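Side-chain contacts in YflH protein (Bacillus subtilis, PDB 3D0W), which is of unknown function but belongs to the DUF3243 family, folding into an all-helical chain that pairs with a second copy of itself: residues S83-E87 with D88-H92; K33-L36 with K37-N41; I21-D24 with I25-D28. One frame throughout, in Å; residues are numbered along the deposited sequence.

Contact 1: residues S83-E87 with D88-H92; sequences SVADE and DEKEH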
loop_
_atom_site.group_PDB
_atom_site.type_symbol
_atom_site.label_atom_id
_atom_site.label_comp_id
_atom_site.label_asym_id
_atom_site.label_seq_id
_atom_site.Cartn_x
_atom_site.Cartn_y
_atom_site.Cartn_z
ATOM N N SER A 83 -4.034 4.145 8.762
ATOM C CA SER A 83 -4.443 5.260 9.609
ATOM C C SER A 83 -5.552 6.136 9.015
ATOM O O SER A 83 -6.224 6.855 9.750
ATOM C CB SER A 83 -3.229 6.135 9.958
ATOM O OG SER A 83 -2.867 6.965 8.867
ATOM N N VAL A 84 -5.748 6.089 7.699
ATOM C CA VAL A 84 -6.795 6.904 7.085
ATOM C C VAL A 84 -7.948 6.063 6.549
ATOM O O VAL A 84 -8.884 6.597 5.948
ATOM C CB VAL A 84 -6.236 7.795 5.929
ATOM C CG1 VAL A 84 -5.298 8.867 6.497
ATOM C CG2 VAL A 84 -5.487 6.940 4.901
ATOM N N ALA A 85 -7.892 4.754 6.785
ATOM C CA ALA A 85 -8.927 3.836 6.301
ATOM C C ALA A 85 -10.136 3.682 7.215
ATOM O O ALA A 85 -9.988 3.641 8.436
ATOM C CB ALA A 85 -8.313 2.436 6.050
ATOM N N ASP A 86 -11.333 3.595 6.629
ATOM C CA ASP A 86 -12.525 3.370 7.436
ATOM C C ASP A 86 -12.633 1.850 7.579
ATOM O O ASP A 86 -11.825 1.119 6.995
ATOM C CB ASP A 86 -13.801 3.988 6.809
ATOM C CG ASP A 86 -14.150 3.424 5.431
ATOM O OD1 ASP A 86 -14.072 2.197 5.226
ATOM O OD2 ASP A 86 -14.535 4.226 4.553
ATOM N N GLU A 87 -13.615 1.364 8.333
ATOM C CA GLU A 87 -13.740 -0.074 8.570
ATOM C C GLU A 87 -13.776 -0.956 7.325
ATOM O O GLU A 87 -13.139 -2.018 7.300
ATOM C CB GLU A 87 -14.959 -0.364 9.447
ATOM C CG GLU A 87 -14.969 -1.776 10.015
ATOM C CD GLU A 87 -15.917 -1.914 11.196
ATOM O OE1 GLU A 87 -17.132 -1.687 11.008
ATOM O OE2 GLU A 87 -15.448 -2.245 12.309
ATOM N N ASP A 88 -14.514 -0.535 6.300
ATOM C CA ASP A 88 -14.590 -1.312 5.064
ATOM C C ASP A 88 -13.251 -1.310 4.336
ATOM O O ASP A 88 -12.810 -2.344 3.836
ATOM C CB ASP A 88 -15.649 -0.754 4.107
ATOM C CG ASP A 88 -17.061 -1.014 4.575
ATOM O OD1 ASP A 88 -17.309 -2.089 5.163
ATOM O OD2 ASP A 88 -17.934 -0.147 4.338
ATOM N N GLU A 89 -12.613 -0.145 4.265
ATOM C CA GLU A 89 -11.331 -0.025 3.580
ATOM C C GLU A 89 -10.238 -0.861 4.242
ATOM O O GLU A 89 -9.326 -1.341 3.568
ATOM C CB GLU A 89 -10.911 1.442 3.511
ATOM C CG GLU A 89 -11.854 2.305 2.656
ATOM C CD GLU A 89 -11.522 3.782 2.726
ATOM O OE1 GLU A 89 -11.396 4.306 3.855
ATOM O OE2 GLU A 89 -11.395 4.418 1.655
ATOM N N LYS A 90 -10.326 -1.027 5.559
ATOM C CA LYS A 90 -9.352 -1.825 6.289
ATOM C C LYS A 90 -9.520 -3.300 5.928
ATOM O O LYS A 90 -8.537 -4.009 5.723
ATOM C CB LYS A 90 -9.520 -1.627 7.801
ATOM C CG LYS A 90 -8.888 -0.339 8.330
ATOM C CD LYS A 90 -8.839 -0.324 9.860
ATOM C CE LYS A 90 -8.121 0.926 10.368
ATOM N NZ LYS A 90 -7.971 0.952 11.851
ATOM N N GLU A 91 -10.767 -3.758 5.848
ATOM C CA GLU A 91 -11.036 -5.141 5.492
ATOM C C GLU A 91 -10.564 -5.407 4.067
ATOM O O GLU A 91 -9.946 -6.435 3.800
ATOM C CB GLU A 91 -12.537 -5.446 5.603
ATOM C CG GLU A 91 -13.139 -5.055 6.945
ATOM C CD GLU A 91 -14.600 -5.439 7.075
ATOM O OE1 GLU A 91 -15.401 -5.072 6.185
ATOM O OE2 GLU A 91 -14.949 -6.102 8.074
ATOM N N HIS A 92 -10.849 -4.478 3.154
ATOM C CA HIS A 92 -10.443 -4.637 1.763
ATOM C C HIS A 92 -8.930 -4.568 1.546
ATOM O O HIS A 92 -8.387 -5.312 0.723
ATOM C CB HIS A 92 -11.151 -3.605 0.880
ATOM C CG HIS A 92 -12.620 -3.862 0.724
ATOM N ND1 HIS A 92 -13.435 -3.078 -0.061
ATOM C CD2 HIS A 92 -13.416 -4.829 1.243
ATOM C CE1 HIS A 92 -14.670 -3.547 -0.021
ATOM N NE2 HIS A 92 -14.685 -4.611 0.763
#
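Asp86 and Glu89 grip each other's backbone in a reciprocal pair of bonds at the start of helix 87-101. Asp86 OD1 accepts from Glu89 N at 2.9 Å, the amide hydrogen pointing almost straight at the oxygen (168°) and meeting it nearly along its C-O axis. In return Glu89 OE1 takes the N-H of Asp86, also at 2.9 Å (165°), with the lone pair anti to its other oxygen. Torsion makes the first bond possible: Asp86 CG sits between its own N and carbonyl carbon (chi1 61°), which swings the short carboxylate over the first turn. Glu89, one methylene longer, can stretch back to the residue before the turn. The two side chains cross at about a right angle, bringing Asp86 OD2 within 3.2 Å of Glu89 OE1, two acceptors of like charge. Around this pair, Ala85 CB rests on the aliphatic part of Lys90, 3.6 Å from its CG, a methyl small enough to fit against both Lys90 and Leu96 of the second subunit. The regular helix then takes over, with Lys90 N bonded to Asp86 O at 3.0 Å. Lys90 also makes a cation-pi contact with Trp82. The second subunit reaches this helix start: its Lys99 forms a salt bridge with Glu89 OE1 and a hydrogen bond with Val84 O. This is a capping box, in which acidic side chains satisfy amides that lack helical partners. The positive end of the helix dipole and Lys99 of the second subunit probably offset the repulsion between the two carboxylates.

Contact 2: residues K33-L36 with K37-N41; sequences KGYL and KKQVN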
loop_
_atom_site.group_PDB
_atom_site.type_symbol
_atom_site.label_atom_id
_atom_site.label_comp_id
_atom_site.label_asym_id
_atom_site.label_seq_id
_atom_site.Cartn_x
_atom_site.Cartn_y
_atom_site.Cartn_z
ATOM N N LYS A 33 7.547 -9.266 2.240
ATOM C CA LYS A 33 6.544 -10.258 1.881
ATOM C C LYS A 33 6.724 -11.517 2.738
ATOM O O LYS A 33 5.747 -12.096 3.224
ATOM C CB LYS A 33 6.683 -10.584 0.393
ATOM C CG LYS A 33 5.656 -11.530 -0.172
ATOM C CD LYS A 33 5.918 -11.742 -1.656
ATOM C CE LYS A 33 5.152 -12.937 -2.196
ATOM N NZ LYS A 33 5.361 -13.094 -3.661
ATOM N N GLY A 34 7.974 -11.929 2.941
ATOM C CA GLY A 34 8.240 -13.108 3.749
ATOM C C GLY A 34 7.839 -12.936 5.206
ATOM O O GLY A 34 7.442 -13.896 5.870
ATOM N N TYR A 35 7.956 -11.711 5.709
ATOM C CA TYR A 35 7.588 -11.408 7.088
ATOM C C TYR A 35 6.067 -11.519 7.249
ATOM O O TYR A 35 5.576 -12.009 8.267
ATOM C CB TYR A 35 8.073 -9.997 7.453
ATOM C CG TYR A 35 7.671 -9.527 8.832
ATOM C CD1 TYR A 35 8.066 -10.226 9.973
ATOM C CD2 TYR A 35 6.885 -8.384 8.999
ATOM C CE1 TYR A 35 7.690 -9.801 11.245
ATOM C CE2 TYR A 35 6.501 -7.951 10.262
ATOM C CZ TYR A 35 6.907 -8.665 11.385
ATOM O OH TYR A 35 6.521 -8.250 12.643
ATOM N N LEU A 36 5.322 -11.068 6.244
ATOM C CA LEU A 36 3.865 -11.148 6.299
ATOM C C LEU A 36 3.461 -12.612 6.231
ATOM O O LEU A 36 2.590 -13.069 6.972
ATOM C CB LEU A 36 3.231 -10.379 5.132
ATOM C CG LEU A 36 3.463 -8.859 5.105
ATOM C CD1 LEU A 36 2.649 -8.228 3.980
ATOM C CD2 LEU A 36 3.072 -8.257 6.429
ATOM N N LYS A 37 4.099 -13.346 5.330
ATOM C CA LYS A 37 3.815 -14.761 5.186
ATOM C C LYS A 37 4.099 -15.459 6.525
ATOM O O LYS A 37 3.414 -16.415 6.884
ATOM C CB LYS A 37 4.669 -15.352 4.059
ATOM C CG LYS A 37 4.218 -16.730 3.600
ATOM C CD LYS A 37 4.883 -17.138 2.291
ATOM C CE LYS A 37 4.473 -16.216 1.146
ATOM N NZ LYS A 37 5.051 -16.646 -0.157
ATOM N N LYS A 38 5.092 -14.966 7.270
ATOM C CA LYS A 38 5.433 -15.537 8.580
ATOM C C LYS A 38 4.291 -15.302 9.553
ATOM O O LYS A 38 3.915 -16.199 10.317
ATOM C CB LYS A 38 6.704 -14.901 9.164
ATOM C CG LYS A 38 8.000 -15.290 8.469
ATOM C CD LYS A 38 9.097 -15.684 9.471
ATOM C CE LYS A 38 9.621 -14.503 10.289
ATOM N NZ LYS A 38 8.628 -13.948 11.256
ATOM N N GLN A 39 3.754 -14.083 9.527
ATOM C CA GLN A 39 2.639 -13.698 10.389
ATOM C C GLN A 39 1.462 -14.633 10.155
ATOM O O GLN A 39 0.855 -15.130 11.101
ATOM C CB GLN A 39 2.161 -12.274 10.076
ATOM C CG GLN A 39 3.219 -11.186 10.040
ATOM C CD GLN A 39 3.830 -10.918 11.392
ATOM O OE1 GLN A 39 4.804 -11.557 11.782
ATOM N NE2 GLN A 39 3.252 -9.974 12.123
ATOM N N VAL A 40 1.135 -14.837 8.879
ATOM C CA VAL A 40 0.013 -15.683 8.482
ATOM C C VAL A 40 0.173 -17.135 8.921
ATOM O O VAL A 40 -0.702 -17.681 9.586
ATOM C CB VAL A 40 -0.199 -15.643 6.948
ATOM C CG1 VAL A 40 -1.289 -16.628 6.543
ATOM C CG2 VAL A 40 -0.585 -14.227 6.517
ATOM N N ASN A 41 1.290 -17.749 8.547
ATOM C CA ASN A 41 1.550 -19.143 8.899
ATOM C C ASN A 41 1.432 -19.379 10.393
ATOM O O ASN A 41 0.741 -20.296 10.820
ATOM C CB ASN A 41 2.933 -19.563 8.410
ATOM C CG ASN A 41 2.970 -19.793 6.916
ATOM O OD1 ASN A 41 4.038 -19.945 6.328
ATOM N ND2 ASN A 41 1.799 -19.831 6.294
#
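The amide of Gln39 lies over one face of the Tyr35 ring, one helical turn further on. Its OE1 comes 3.4 Å from Tyr35 CE1, and its CD stands 3.8 Å above the ring plane, displaced toward the rim. The two planes are inclined by 31°, so the amide leans over the ring. Two rotations bring the groups together: Tyr35 carries CG opposite its backbone N (chi1 176°), and Gln39 bends at chi2 (-67°), folding its amide back instead of reaching outward. The flexible glutamine suits this place because it can fold, and its flat end can lie on a ring. Tyr35 OH is hydrogen-bonded to Glu68, which is likely to limit the ring's movement. Lys38 curls, bent at three torsions, and its NZ approaches Tyr35 CD1 obliquely at 4.0 Å. Along another side Lys33 and Lys37 run together, their NZ atoms 5.0 Å apart, and Lys33 NZ is bonded to Lys103 O. Leu36 is buried against Tyr63 of helix 56-65 and Leu97 and Val101 of helix 87-101; Val40 packs on Leu60. Leu36 and Val40 turned inward and Lys38 and Asn41 at the surface, on an i to i+4 backbone ladder, mark an amphipathic helix in an all-helical fold.

Contact 3: residues I21-D24 with I25-D28; sequences IKED and ILKD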
loop_
_atom_site.group_PDB
_atom_site.type_symbol
_atom_site.label_atom_id
_atom_site.label_comp_id
_atom_site.label_asym_id
_atom_site.label_seq_id
_atom_site.Cartn_x
_atom_site.Cartn_y
_atom_site.Cartn_z
ATOM N N ILE A 21 14.287 -2.173 -11.767
ATOM C CA ILE A 21 14.202 -2.156 -10.306
ATOM C C ILE A 21 15.516 -2.603 -9.675
ATOM O O ILE A 21 15.990 -3.709 -9.930
ATOM C CB ILE A 21 13.072 -3.086 -9.778
ATOM C CG1 ILE A 21 11.709 -2.648 -10.327
ATOM C CG2 ILE A 21 13.039 -3.047 -8.257
ATOM C CD1 ILE A 21 11.524 -2.910 -11.806
ATOM N N LYS A 22 16.098 -1.743 -8.842
ATOM C CA LYS A 22 17.357 -2.072 -8.191
ATOM C C LYS A 22 17.187 -3.276 -7.279
ATOM O O LYS A 22 16.213 -3.376 -6.528
ATOM C CB LYS A 22 17.888 -0.867 -7.406
ATOM C CG LYS A 22 18.004 0.395 -8.256
ATOM C CD LYS A 22 19.143 1.291 -7.797
ATOM C CE LYS A 22 20.492 0.803 -8.313
ATOM N NZ LYS A 22 20.612 0.948 -9.792
ATOM N N GLU A 23 18.147 -4.190 -7.358
ATOM C CA GLU A 23 18.130 -5.423 -6.584
ATOM C C GLU A 23 17.783 -5.275 -5.104
ATOM O O GLU A 23 17.083 -6.113 -4.548
ATOM C CB GLU A 23 19.477 -6.139 -6.728
ATOM C CG GLU A 23 19.432 -7.601 -6.323
ATOM C CD GLU A 23 18.380 -8.381 -7.098
ATOM O OE1 GLU A 23 18.422 -8.357 -8.349
ATOM O OE2 GLU A 23 17.513 -9.015 -6.456
ATOM N N ASP A 24 18.265 -4.220 -4.459
ATOM C CA ASP A 24 17.972 -4.031 -3.046
ATOM C C ASP A 24 16.495 -3.699 -2.789
ATOM O O ASP A 24 15.930 -4.121 -1.780
ATOM C CB ASP A 24 18.873 -2.939 -2.462
ATOM C CG ASP A 24 18.711 -1.612 -3.165
ATOM O OD1 ASP A 24 18.829 -1.584 -4.410
ATOM O OD2 ASP A 24 18.468 -0.598 -2.475
ATOM N N ILE A 25 15.870 -2.954 -3.696
ATOM C CA ILE A 25 14.460 -2.600 -3.527
ATOM C C ILE A 25 13.616 -3.867 -3.610
ATOM O O ILE A 25 12.629 -4.014 -2.888
ATOM C CB ILE A 25 13.994 -1.576 -4.595
ATOM C CG1 ILE A 25 14.499 -0.178 -4.229
ATOM C CG2 ILE A 25 12.465 -1.540 -4.675
ATOM C CD1 ILE A 25 15.997 -0.075 -4.110
ATOM N N LEU A 26 14.028 -4.778 -4.487
ATOM C CA LEU A 26 13.348 -6.053 -4.671
ATOM C C LEU A 26 13.545 -6.932 -3.446
ATOM O O LEU A 26 12.587 -7.463 -2.884
ATOM C CB LEU A 26 13.910 -6.785 -5.891
ATOM C CG LEU A 26 13.507 -6.302 -7.283
ATOM C CD1 LEU A 26 14.343 -7.026 -8.339
ATOM C CD2 LEU A 26 12.025 -6.563 -7.498
ATOM N N LYS A 27 14.800 -7.083 -3.038
ATOM C CA LYS A 27 15.131 -7.907 -1.887
ATOM C C LYS A 27 14.365 -7.443 -0.651
ATOM O O LYS A 27 13.799 -8.260 0.080
ATOM C CB LYS A 27 16.639 -7.863 -1.627
ATOM C CG LYS A 27 17.165 -9.077 -0.890
ATOM C CD LYS A 27 18.676 -9.029 -0.742
ATOM C CE LYS A 27 19.195 -10.273 -0.037
ATOM N NZ LYS A 27 20.669 -10.214 0.185
ATOM N N ASP A 28 14.346 -6.134 -0.421
ATOM C CA ASP A 28 13.630 -5.586 0.723
ATOM C C ASP A 28 12.157 -5.981 0.640
ATOM O O ASP A 28 11.541 -6.326 1.648
ATOM C CB ASP A 28 13.756 -4.058 0.759
ATOM C CG ASP A 28 14.930 -3.582 1.601
ATOM O OD1 ASP A 28 15.754 -4.426 2.026
ATOM O OD2 ASP A 28 15.028 -2.359 1.833
#
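Leu26 folds back over the start of helix 23-48 to meet Ile21, which lies just before the first turn. Its CB, the first atom out, sits 3.5 Å from Glu23 O, against the backbone of the turn it has just left. CG carries the main contact: it presses on Ile21 CG2 at 3.4 Å, tighter than carbon atoms usually pack. Beyond it the branches part. CD2 stays on the same methyl, 3.7 Å from Ile21 CG2, while CD1 turns off toward the backbone, 4.0 Å from Ile21 O, and also comes near the carboxylate of Glu23. The two side chains cross at about a right angle, with CG and CD2 of the leucine set against one methyl. In Ile21, CG1 lies beside the backbone N (chi1 -60°), which puts CG2 opposite that N and facing the leucine. Ile25 CG2 adds a looser apolar contact, 3.9 Å from Ile21 CG2. An alanine in place of Leu26 would probably leave Ile21 CG2 without its closest mate and open a gap beside Met76 of the second subunit, which packs on Leu26 and Ile25. Pro70 of that subunit lies against Ile21. Between Ile21 and the helix proper, Lys22 occupies the N-cap position, and its O takes two weak bonds, from Ile25 N and Leu26 N. Regular pairing follows, Lys27 N reaching Glu23 O at 2.9 Å. The negative charges of Glu23 and Asp24 probably interact favourably with the positive end of the helix dipole. An apolar residue just before the N-cap packing on one four places into the helix is the hydrophobic staple, a motif of helix N-termini.

Contacts 2 and 3 share helix 23-48, with contact 3 at its start and contact 2 further along; their centres are 18 Å apart, and their nearest atoms about 5 Å. Contact 1 opens the last helix, 21 Å from contact 2 between centres, on the opposite side of the chain's centre, and 28 Å from contact 3. Contacts 1 and 3 both begin helices and both touch the second subunit, but they solve the start differently: one by a capping box, the other by a hydrophobic staple. Contact 2 meets no other chain, and joins helix 23-48 to helices 56-65 and 87-101 within the subunit. With the protein's function unknown, none can be tied to an active site.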